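Local coordinates for protein type II restriction enzyme BsoBI (Geobacillus stearothermophilus, PDB 1DC1) that recognises the double-stranded DNA sequence 5'-CYCGRG-3' and, as a homodimer, cleaves it after the first cytosine, at residues E8-S13 with V313-R318; T40-R45 with G123-G128; A71-S76 with D89-S94; I187-T190 with H195-L198. One frame throughout, in Å; residues are numbered along the deposited sequence.

Contact 1 of 4, residues E8-S13 with V313-R318; sequences ENHLKS and VGSLCR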
# COMPACT_ATOMS: atom_id res chain seq x y z
N GLU D 8 -5.74 22.40 20.61
CA GLU D 8 -6.53 23.62 20.40
C GLU D 8 -5.66 24.82 20.08
O GLU D 8 -6.13 25.85 19.60
CB GLU D 8 -7.35 23.92 21.63
CG GLU D 8 -8.57 23.08 21.72
CD GLU D 8 -9.17 23.11 23.12
OE1 GLU D 8 -8.76 23.98 23.93
OE2 GLU D 8 -10.05 22.26 23.41
N ASN D 9 -4.37 24.71 20.36
CA ASN D 9 -3.47 25.79 20.06
C ASN D 9 -3.34 26.02 18.54
O ASN D 9 -3.14 27.14 18.09
CB ASN D 9 -2.08 25.56 20.65
CG ASN D 9 -1.17 26.73 20.39
OD1 ASN D 9 -1.39 27.83 20.94
ND2 ASN D 9 -0.17 26.54 19.55
N HIS D 10 -3.43 24.96 17.75
CA HIS D 10 -3.31 25.15 16.30
C HIS D 10 -4.50 24.63 15.49
O HIS D 10 -4.52 24.81 14.28
CB HIS D 10 -2.03 24.52 15.76
CG HIS D 10 -1.92 23.05 16.05
ND1 HIS D 10 -1.36 22.56 17.22
CD2 HIS D 10 -2.28 21.96 15.32
CE1 HIS D 10 -1.38 21.24 17.19
NE2 HIS D 10 -1.94 20.85 16.05
N LEU D 11 -5.48 24.00 16.16
CA LEU D 11 -6.70 23.48 15.50
C LEU D 11 -7.93 24.11 16.08
O LEU D 11 -8.21 23.92 17.25
CB LEU D 11 -6.89 21.98 15.71
CG LEU D 11 -5.76 21.19 15.11
CD1 LEU D 11 -5.90 19.73 15.51
CD2 LEU D 11 -5.76 21.39 13.60
N LYS D 12 -8.69 24.81 15.25
CA LYS D 12 -9.92 25.41 15.74
C LYS D 12 -11.14 24.70 15.17
O LYS D 12 -12.23 24.76 15.73
CB LYS D 12 -9.94 26.90 15.40
CG LYS D 12 -8.56 27.55 15.44
CD LYS D 12 -7.85 27.40 16.79
CE LYS D 12 -6.33 27.67 16.65
NZ LYS D 12 -5.72 28.25 17.88
N SER D 13 -10.97 24.01 14.05
CA SER D 13 -12.10 23.30 13.44
C SER D 13 -11.57 22.04 12.75
O SER D 13 -10.37 21.92 12.49
CB SER D 13 -12.82 24.21 12.42
OG SER D 13 -11.97 24.58 11.32
N VAL D 313 2.63 21.96 12.80
CA VAL D 313 3.80 21.16 13.14
C VAL D 313 4.59 21.86 14.25
O VAL D 313 4.97 21.22 15.23
CB VAL D 313 4.71 20.91 11.88
CG1 VAL D 313 6.02 20.19 12.25
CG2 VAL D 313 3.91 20.09 10.86
N GLY D 314 4.79 23.16 14.10
CA GLY D 314 5.54 23.92 15.10
C GLY D 314 4.91 23.89 16.48
O GLY D 314 5.59 23.67 17.48
N SER D 315 3.60 24.11 16.52
CA SER D 315 2.84 24.10 17.76
C SER D 315 2.96 22.71 18.39
O SER D 315 3.20 22.59 19.57
CB SER D 315 1.37 24.46 17.42
OG SER D 315 0.48 24.17 18.48
N LEU D 316 2.81 21.65 17.58
CA LEU D 316 2.86 20.30 18.13
C LEU D 316 4.25 19.99 18.69
O LEU D 316 4.37 19.39 19.75
CB LEU D 316 2.48 19.30 17.02
CG LEU D 316 2.36 17.84 17.49
CD1 LEU D 316 1.06 17.24 17.01
CD2 LEU D 316 3.53 17.06 16.93
N CYS D 317 5.30 20.43 17.97
CA CYS D 317 6.70 20.21 18.38
C CYS D 317 7.06 20.98 19.66
O CYS D 317 7.76 20.47 20.53
CB CYS D 317 7.64 20.62 17.24
SG CYS D 317 7.66 19.37 15.96
N ARG D 318 6.59 22.21 19.79
CA ARG D 318 6.85 22.97 20.99
C ARG D 318 6.16 22.26 22.17
O ARG D 318 6.72 22.14 23.25
CB ARG D 318 6.36 24.40 20.76
CG ARG D 318 6.16 25.21 22.00
CD ARG D 318 5.99 26.69 21.65
NE ARG D 318 6.47 27.53 22.75
CZ ARG D 318 5.75 28.48 23.36
NH1 ARG D 318 4.50 28.74 22.98
NH2 ARG D 318 6.31 29.19 24.34
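His10 and Asn9 both reach the hydroxyl of Ser315, and through it the N-terminal loop of this PD-(D/E)XK-clan nuclease docks on helix 310-321 near the other end of the chain. The imidazole of His10 can be followed outward. Its CB lies 3.7 Å from Ser315 OG, and CG, 3.6 Å from the same oxygen, is turned between the backbone N and the carbonyl carbon (chi1 58°), a rotation that brings the ring up against the helix. ND1 makes the polar contact, a hydrogen bond of 2.8 Å to Ser315 OG, with the hydroxyl at the ring edge and near the ring plane. Further round, CE1 comes within 4.3 Å of Leu316 CB. The far nitrogen, NE2, is bonded to the backbone oxygen of Ser304 in strand 303-306, so the imidazole spans from helix to outer strand and is fixed at both nitrogens. Ser315 OG thus has two partners from consecutive residues. The second is Asn9, whose ND2 donates to Ser315 OG at 2.7 Å with a nearly straight N-H...O angle of 170°, the oxygen lying only 5° out of the amide plane.

Contact 2 of 4, residues T40-R45 with G123-G128; sequences TPYIER and GDSLGG. With nucleotides of chain B.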
# COMPACT_ATOMS: atom_id res chain seq x y z
N THR D 40 18.21 7.68 -12.36
CA THR D 40 19.48 7.51 -13.07
C THR D 40 20.22 6.17 -12.81
O THR D 40 20.61 5.53 -13.77
CB THR D 40 20.40 8.76 -12.83
OG1 THR D 40 19.66 9.92 -13.20
CG2 THR D 40 21.67 8.71 -13.69
N PRO D 41 20.43 5.75 -11.53
CA PRO D 41 21.12 4.47 -11.36
C PRO D 41 20.37 3.31 -12.02
O PRO D 41 21.01 2.32 -12.42
CB PRO D 41 21.19 4.30 -9.86
CG PRO D 41 21.11 5.68 -9.30
CD PRO D 41 20.16 6.37 -10.21
N TYR D 42 19.03 3.41 -12.12
CA TYR D 42 18.26 2.31 -12.74
C TYR D 42 18.51 2.26 -14.23
O TYR D 42 18.72 1.17 -14.81
CB TYR D 42 16.76 2.45 -12.48
CG TYR D 42 16.43 2.20 -11.04
CD1 TYR D 42 16.63 3.21 -10.10
CD2 TYR D 42 15.94 0.96 -10.61
CE1 TYR D 42 16.36 3.01 -8.77
CE2 TYR D 42 15.66 0.73 -9.25
CZ TYR D 42 15.87 1.78 -8.35
OH TYR D 42 15.55 1.65 -7.03
N ILE D 43 18.49 3.43 -14.87
CA ILE D 43 18.74 3.49 -16.30
C ILE D 43 20.19 3.09 -16.62
O ILE D 43 20.46 2.38 -17.61
CB ILE D 43 18.45 4.91 -16.87
CG1 ILE D 43 17.00 5.32 -16.56
CG2 ILE D 43 18.78 4.94 -18.41
CD1 ILE D 43 15.92 4.40 -17.15
N GLU D 44 21.14 3.52 -15.80
CA GLU D 44 22.53 3.17 -16.04
C GLU D 44 22.74 1.67 -15.85
O GLU D 44 23.50 1.07 -16.62
CB GLU D 44 23.49 3.98 -15.15
CG GLU D 44 24.91 3.91 -15.72
CD GLU D 44 25.96 4.67 -14.92
OE1 GLU D 44 25.60 5.30 -13.90
OE2 GLU D 44 27.15 4.66 -15.33
N ARG D 45 22.08 1.05 -14.86
CA ARG D 45 22.22 -0.41 -14.71
C ARG D 45 21.65 -1.13 -15.96
O ARG D 45 22.19 -2.15 -16.38
CB ARG D 45 21.52 -0.91 -13.43
CG ARG D 45 22.34 -0.62 -12.14
CD ARG D 45 21.71 -1.26 -10.87
NE ARG D 45 20.46 -0.60 -10.45
CZ ARG D 45 20.40 0.41 -9.60
NH1 ARG D 45 21.51 0.90 -9.06
NH2 ARG D 45 19.24 0.97 -9.32
N GLY D 123 10.93 -0.93 -12.64
CA GLY D 123 10.15 0.25 -12.31
C GLY D 123 9.35 0.05 -11.04
O GLY D 123 9.11 0.99 -10.29
N ASP D 124 8.91 -1.18 -10.77
CA ASP D 124 8.14 -1.43 -9.55
C ASP D 124 9.12 -1.37 -8.36
O ASP D 124 8.74 -0.98 -7.26
CB ASP D 124 7.47 -2.81 -9.63
CG ASP D 124 6.11 -2.89 -8.89
OD1 ASP D 124 5.68 -1.96 -8.19
OD2 ASP D 124 5.46 -3.92 -9.03
N SER D 125 10.37 -1.76 -8.60
CA SER D 125 11.41 -1.68 -7.55
C SER D 125 11.71 -0.20 -7.21
O SER D 125 11.81 0.14 -6.02
CB SER D 125 12.72 -2.35 -7.99
OG SER D 125 13.75 -2.08 -7.06
N LEU D 126 11.86 0.66 -8.24
CA LEU D 126 12.08 2.08 -8.02
C LEU D 126 10.89 2.63 -7.25
O LEU D 126 11.08 3.35 -6.32
CB LEU D 126 12.29 2.86 -9.33
CG LEU D 126 12.30 4.40 -9.17
CD1 LEU D 126 13.44 4.87 -8.30
CD2 LEU D 126 12.37 5.07 -10.51
N GLY D 127 9.67 2.27 -7.65
CA GLY D 127 8.46 2.69 -6.94
C GLY D 127 8.53 2.32 -5.47
O GLY D 127 8.20 3.16 -4.62
N GLY D 128 8.97 1.09 -5.16
CA GLY D 128 9.12 0.65 -3.78
C GLY D 128 10.12 1.50 -3.03
O GLY D 128 9.86 1.92 -1.90
P DA B 9 5.73 -7.64 -5.79
OP1 DA B 9 4.87 -7.61 -7.00
OP2 DA B 9 6.23 -8.96 -5.32
O5' DA B 9 6.98 -6.64 -5.92
C5' DA B 9 7.05 -5.59 -6.94
C4' DA B 9 7.69 -4.34 -6.37
O4' DA B 9 6.74 -3.54 -5.63
C3' DA B 9 8.83 -4.56 -5.38
O3' DA B 9 10.03 -4.92 -6.07
C2' DA B 9 8.89 -3.22 -4.65
C1' DA B 9 7.41 -2.82 -4.60
N9 DA B 9 6.79 -3.19 -3.33
C8 DA B 9 6.29 -4.43 -2.96
N7 DA B 9 5.82 -4.46 -1.74
C5 DA B 9 6.01 -3.17 -1.27
C6 DA B 9 5.71 -2.55 -0.03
N6 DA B 9 5.13 -3.16 1.00
N1 DA B 9 6.05 -1.26 0.11
C2 DA B 9 6.64 -0.62 -0.91
N3 DA B 9 6.96 -1.08 -2.11
C4 DA B 9 6.61 -2.38 -2.23
P DG B 10 11.32 -5.36 -5.23
OP1 DG B 10 12.28 -5.88 -6.24
OP2 DG B 10 10.90 -6.23 -4.11
O5' DG B 10 11.87 -3.95 -4.74
C5' DG B 10 12.63 -3.79 -3.56
C4' DG B 10 12.37 -2.42 -2.98
O4' DG B 10 10.96 -2.26 -2.73
C3' DG B 10 13.04 -2.27 -1.62
O3' DG B 10 14.27 -1.61 -1.78
C2' DG B 10 12.09 -1.40 -0.82
C1' DG B 10 10.74 -1.77 -1.40
N9 DG B 10 10.03 -2.81 -0.66
C8 DG B 10 9.66 -4.05 -1.13
N7 DG B 10 8.94 -4.72 -0.28
C5 DG B 10 8.85 -3.89 0.83
C6 DG B 10 8.17 -4.07 2.10
O6 DG B 10 7.54 -5.06 2.49
N1 DG B 10 8.30 -2.95 2.93
C2 DG B 10 9.06 -1.83 2.63
N2 DG B 10 9.12 -0.86 3.60
N3 DG B 10 9.72 -1.66 1.47
C4 DG B 10 9.55 -2.71 0.62
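Tyr42 and Leu126 carry this helix-helix contact, and the contact is apolar. Leu126 CB sits over one face of the Tyr42 ring, 4.0 Å from the ring centroid and 15° off the normal, a CH-pi contact. Leu126 CD1 meets Tyr42 CE1 at 3.5 Å, placed there by a leucine CG anti to the backbone N (chi1 170°). Arg45 NH2 points at the opposite ring face, 3.3 Å above the plane and over its centre, the guanidinium turned edge-on to the ring. An alanine in place of Tyr42 is likely to open a gap against Leu126 and leave Arg45 NH2 without the ring face it points at. Ser125 OG is a van der Waals neighbour at the ring edge, 4.0 Å from Tyr42 CE2.

The polar end of the tyrosine, OH, has a weak hydrogen bond to Thr129 OG1.

Contacts to DNA come from the other flank of 123-128. Gly128 CA approaches N3 of DA9 of chain B to 3.2 Å, and a side chain there would strike O4' of DG10 of chain B.

In the fold, Tyr42 projects from helix 21-53 onto the long helix 110-152, where Leu126 is about 8 Å, side chain to side chain, from the DNA-contacting Arg131, while Leu120 of the second subunit packs on the same tyrosine.

Contact 3 of 4, residues A71-S76 with D89-S94; sequences ALLYAS and DDKKES. With nucleotides of chain B.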
# COMPACT_ATOMS: atom_id res chain seq x y z
N ALA D 71 19.79 -10.26 -13.03
CA ALA D 71 19.06 -9.35 -13.92
C ALA D 71 18.07 -10.19 -14.77
O ALA D 71 16.92 -9.80 -14.97
CB ALA D 71 20.04 -8.61 -14.83
N LEU D 72 18.52 -11.36 -15.27
CA LEU D 72 17.66 -12.24 -16.05
C LEU D 72 16.47 -12.71 -15.18
O LEU D 72 15.32 -12.73 -15.66
CB LEU D 72 18.39 -13.51 -16.55
CG LEU D 72 19.50 -13.45 -17.58
CD1 LEU D 72 19.85 -14.92 -17.98
CD2 LEU D 72 19.07 -12.65 -18.79
N LEU D 73 16.74 -13.07 -13.92
CA LEU D 73 15.65 -13.50 -13.04
C LEU D 73 14.69 -12.33 -12.86
O LEU D 73 13.47 -12.52 -12.95
CB LEU D 73 16.15 -13.97 -11.68
CG LEU D 73 15.09 -14.41 -10.62
CD1 LEU D 73 14.25 -15.62 -11.13
CD2 LEU D 73 15.83 -14.76 -9.31
N TYR D 74 15.22 -11.12 -12.64
CA TYR D 74 14.34 -9.99 -12.46
C TYR D 74 13.50 -9.71 -13.70
O TYR D 74 12.28 -9.51 -13.60
CB TYR D 74 15.14 -8.74 -12.06
CG TYR D 74 14.31 -7.82 -11.15
CD1 TYR D 74 13.29 -7.01 -11.68
CD2 TYR D 74 14.49 -7.84 -9.75
CE1 TYR D 74 12.44 -6.23 -10.83
CE2 TYR D 74 13.67 -7.07 -8.91
CZ TYR D 74 12.65 -6.28 -9.48
OH TYR D 74 11.79 -5.57 -8.70
N ALA D 75 14.14 -9.71 -14.87
CA ALA D 75 13.46 -9.47 -16.15
C ALA D 75 12.41 -10.54 -16.46
O ALA D 75 11.49 -10.27 -17.24
CB ALA D 75 14.49 -9.39 -17.31
N SER D 76 12.54 -11.72 -15.85
CA SER D 76 11.62 -12.83 -16.03
C SER D 76 10.34 -12.65 -15.22
O SER D 76 9.46 -13.49 -15.25
CB SER D 76 12.30 -14.18 -15.72
OG SER D 76 12.14 -14.57 -14.37
N ASP D 89 15.30 -24.11 -8.54
CA ASP D 89 14.60 -24.68 -9.70
C ASP D 89 13.55 -23.72 -10.23
O ASP D 89 13.38 -23.58 -11.45
CB ASP D 89 13.82 -25.98 -9.34
CG ASP D 89 14.73 -27.17 -8.95
OD1 ASP D 89 15.95 -27.21 -9.33
OD2 ASP D 89 14.19 -28.08 -8.25
N ASP D 90 12.80 -23.11 -9.32
CA ASP D 90 11.75 -22.19 -9.70
C ASP D 90 12.39 -21.04 -10.43
O ASP D 90 11.89 -20.59 -11.46
CB ASP D 90 11.03 -21.65 -8.48
CG ASP D 90 10.20 -22.68 -7.74
OD1 ASP D 90 9.74 -23.67 -8.34
OD2 ASP D 90 9.99 -22.44 -6.54
N LYS D 91 13.51 -20.55 -9.88
CA LYS D 91 14.23 -19.44 -10.47
C LYS D 91 14.74 -19.76 -11.89
O LYS D 91 14.53 -18.98 -12.83
CB LYS D 91 15.39 -19.06 -9.55
CG LYS D 91 14.97 -18.68 -8.15
CD LYS D 91 16.17 -18.16 -7.38
CE LYS D 91 15.80 -17.88 -5.98
NZ LYS D 91 17.01 -17.85 -5.15
N LYS D 92 15.39 -20.91 -12.04
CA LYS D 92 15.90 -21.34 -13.34
C LYS D 92 14.73 -21.50 -14.31
O LYS D 92 14.81 -21.11 -15.47
CB LYS D 92 16.71 -22.61 -13.17
CG LYS D 92 17.96 -22.29 -12.37
CD LYS D 92 19.13 -23.13 -12.76
CE LYS D 92 20.29 -22.83 -11.84
NZ LYS D 92 21.42 -23.68 -12.25
N GLU D 93 13.62 -22.01 -13.80
CA GLU D 93 12.47 -22.18 -14.64
C GLU D 93 11.95 -20.83 -15.11
O GLU D 93 11.60 -20.68 -16.27
CB GLU D 93 11.43 -22.92 -13.85
CG GLU D 93 10.76 -23.99 -14.61
CD GLU D 93 9.54 -24.47 -13.85
OE1 GLU D 93 9.72 -25.13 -12.78
OE2 GLU D 93 8.41 -24.17 -14.34
N SER D 94 11.90 -19.86 -14.22
CA SER D 94 11.42 -18.53 -14.58
C SER D 94 12.32 -17.96 -15.68
O SER D 94 11.83 -17.33 -16.62
CB SER D 94 11.47 -17.57 -13.36
OG SER D 94 10.71 -16.38 -13.58
P DG B 10 11.32 -5.36 -5.23
OP1 DG B 10 12.28 -5.88 -6.24
OP2 DG B 10 10.90 -6.23 -4.11
O5' DG B 10 11.87 -3.95 -4.74
C5' DG B 10 12.63 -3.79 -3.56
C4' DG B 10 12.37 -2.42 -2.98
O4' DG B 10 10.96 -2.26 -2.73
C3' DG B 10 13.04 -2.27 -1.62
O3' DG B 10 14.27 -1.61 -1.78
C2' DG B 10 12.09 -1.40 -0.82
C1' DG B 10 10.74 -1.77 -1.40
N9 DG B 10 10.03 -2.81 -0.66
C8 DG B 10 9.66 -4.05 -1.13
N7 DG B 10 8.94 -4.72 -0.28
C5 DG B 10 8.85 -3.89 0.83
C6 DG B 10 8.17 -4.07 2.10
O6 DG B 10 7.54 -5.06 2.49
N1 DG B 10 8.30 -2.95 2.93
C2 DG B 10 9.06 -1.83 2.63
N2 DG B 10 9.12 -0.86 3.60
N3 DG B 10 9.72 -1.66 1.47
C4 DG B 10 9.55 -2.71 0.62
O HOH W 1 9.22 -16.18 -16.41
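One bound water links Ser76 and Ser94, held by three groups at once. It donates to Ser76 O and Ser94 O, both at 2.9 Å, and accepts from the hydroxyl of Ser94 at an OG-to-water distance of 3.2 Å. The water bridges the two carbonyl oxygens where the backbones come close, with 5.9 Å between Ser76 CA and Ser94 CA. Ser76 O is also bonded to Asn36 of the second subunit. The hydroxyl of Ser76 has two acceptors near it: Leu73 O at 2.8 Å and Ser94 OG, whose separation is too short for its value to be trusted, and the proton is not settled between them. The junction is the C-terminal end of short helix 69-75 packed on helix 88-103 in the helical part of the enzyme, away from the central sheet. Apolar packing comes from Leu73, whose CG is anti to the backbone N (chi1 178°) and sends both methyls across: CD1 lies over the Lys91 backbone, 3.8 Å from its O, and CD2 rests 3.9 Å from CD on the extended Lys91 chain. Replacing Leu73 with a serine would probably strip Lys91 of this apolar support and open a gap beside Ser94 CB. On the far side of the same helix, Tyr74 OH donates to OP1 of DG10 of chain B at 2.5 Å, the phosphate oxygen standing at the ring edge and in its plane.

Contact 4 of 4, residues I187-T190 with H195-L198; sequences ISWT and HRTL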
# COMPACT_ATOMS: atom_id res chain seq x y z
N ILE D 187 16.60 12.13 19.40
CA ILE D 187 17.03 13.44 19.90
C ILE D 187 16.71 13.39 21.37
O ILE D 187 15.68 12.81 21.78
CB ILE D 187 16.23 14.59 19.24
CG1 ILE D 187 16.48 14.59 17.72
CG2 ILE D 187 16.51 15.96 19.95
CD1 ILE D 187 17.87 15.04 17.33
N SER D 188 17.59 13.97 22.18
CA SER D 188 17.37 13.96 23.61
C SER D 188 17.61 15.33 24.23
O SER D 188 18.57 15.99 23.89
CB SER D 188 18.31 12.93 24.21
OG SER D 188 18.00 12.77 25.58
N TRP D 189 16.77 15.75 25.16
CA TRP D 189 16.94 17.05 25.82
C TRP D 189 16.45 17.01 27.29
O TRP D 189 15.97 15.98 27.81
CB TRP D 189 16.14 18.15 25.11
CG TRP D 189 14.64 17.90 25.12
CD1 TRP D 189 13.70 18.40 26.01
CD2 TRP D 189 13.90 17.07 24.18
NE1 TRP D 189 12.43 17.94 25.66
CE2 TRP D 189 12.53 17.12 24.55
CE3 TRP D 189 14.28 16.29 23.06
CZ2 TRP D 189 11.52 16.41 23.82
CZ3 TRP D 189 13.29 15.59 22.34
CH2 TRP D 189 11.94 15.66 22.72
N THR D 190 16.60 18.14 27.96
CA THR D 190 16.17 18.30 29.35
C THR D 190 15.39 19.62 29.40
O THR D 190 15.88 20.65 28.95
CB THR D 190 17.34 18.39 30.33
OG1 THR D 190 18.10 17.19 30.28
CG2 THR D 190 16.83 18.58 31.74
N HIS D 195 14.29 14.87 31.87
CA HIS D 195 15.04 14.35 30.71
C HIS D 195 14.08 13.70 29.74
O HIS D 195 13.24 12.90 30.14
CB HIS D 195 16.07 13.32 31.13
CG HIS D 195 17.05 13.84 32.11
ND1 HIS D 195 18.11 14.64 31.74
CD2 HIS D 195 17.06 13.80 33.47
CE1 HIS D 195 18.73 15.06 32.83
NE2 HIS D 195 18.11 14.57 33.89
N ARG D 196 14.23 14.01 28.47
CA ARG D 196 13.33 13.49 27.47
C ARG D 196 14.11 12.92 26.31
O ARG D 196 15.04 13.56 25.84
CB ARG D 196 12.40 14.63 26.97
CG ARG D 196 11.67 15.39 28.09
CD ARG D 196 10.55 14.52 28.61
NE ARG D 196 9.65 15.08 29.63
CZ ARG D 196 9.58 14.60 30.88
NH1 ARG D 196 10.36 13.59 31.22
NH2 ARG D 196 8.66 15.04 31.73
N THR D 197 13.74 11.72 25.84
CA THR D 197 14.41 11.09 24.70
C THR D 197 13.39 10.63 23.63
O THR D 197 12.50 9.77 23.87
CB THR D 197 15.28 9.88 25.18
OG1 THR D 197 16.22 10.34 26.17
CG2 THR D 197 16.07 9.24 24.02
N LEU D 198 13.50 11.24 22.45
CA LEU D 198 12.65 10.90 21.33
C LEU D 198 13.40 9.91 20.41
O LEU D 198 14.58 10.09 20.07
CB LEU D 198 12.26 12.16 20.55
CG LEU D 198 11.49 11.92 19.23
CD1 LEU D 198 10.04 12.12 19.50
CD2 LEU D 198 11.96 12.91 18.15
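The indole of Trp189 has one face covered by Arg196: the arginine CB lies over the five-membered ring, 3.7 Å from its centroid and 24° off the normal, a CH-pi contact between cross-strand partners of a beta hairpin. The hairpin, strands 184-191 and 194-199, belongs to the mixed central sheet of the nuclease fold. Trp189 CG stands between its backbone N and carbonyl carbon (chi1 62°), which swings the indole across the neighbouring strand; CZ3 comes within 4.0 Å of Leu198 CB, obliquely. Trp189 NE1 bonds to the backbone oxygen of Ile321 near the C terminus. The aliphatic start of Arg196 covers the ring, since CB and CG are the atoms that touch it, CG against Trp189 NE1, before the chain bends at chi2. The guanidinium plane is inclined 76° to the indole.

Two hydrogen-bonded pairs fix the register. Ile187 N reaches Leu198 O at 2.9 Å and Leu198 N returns to Ile187 O at 2.8 Å; Trp189 N to Arg196 O measures 2.9 Å and Arg196 N to Trp189 O 2.7 Å. The non-hydrogen-bonded pairs alternate with these: Ser188 with Thr197 between them and Thr190 with His195 beyond, side chains on the other face. There Ser188 OG lies 3.1 Å from Thr197 OG1, which is itself bonded to Cys218 O, and Thr190 lies alongside the His195 ring.

Beyond the indole, Arg196 NE forms a salt bridge with the terminal carboxylate of Ile323, while NH1 donates to His195 O at 3.2 Å, arriving from above the carbonyl plane and not on a lone pair.

From the N terminus, contact 1 opens the widest loop and closes it some 300 residues later, joining the leading segment to helix 310-321. Everything else falls within that span. Contact 2 brackets residues 40-128, setting helix 21-53 against helix 110-152, and contact 3 lies wholly inside this interval, joining two of the intervening helices. The two touch through Ser125 CB and Tyr74 OH, 3.4 Å apart, and both meet the second subunit. Contact 4 follows in series as a short hairpin of the central sheet. No loops cross. Contacts 1 and 4 lie on one side of the chain's centre and contacts 2 and 3 on the other, with helix 110-152 running between the two regions.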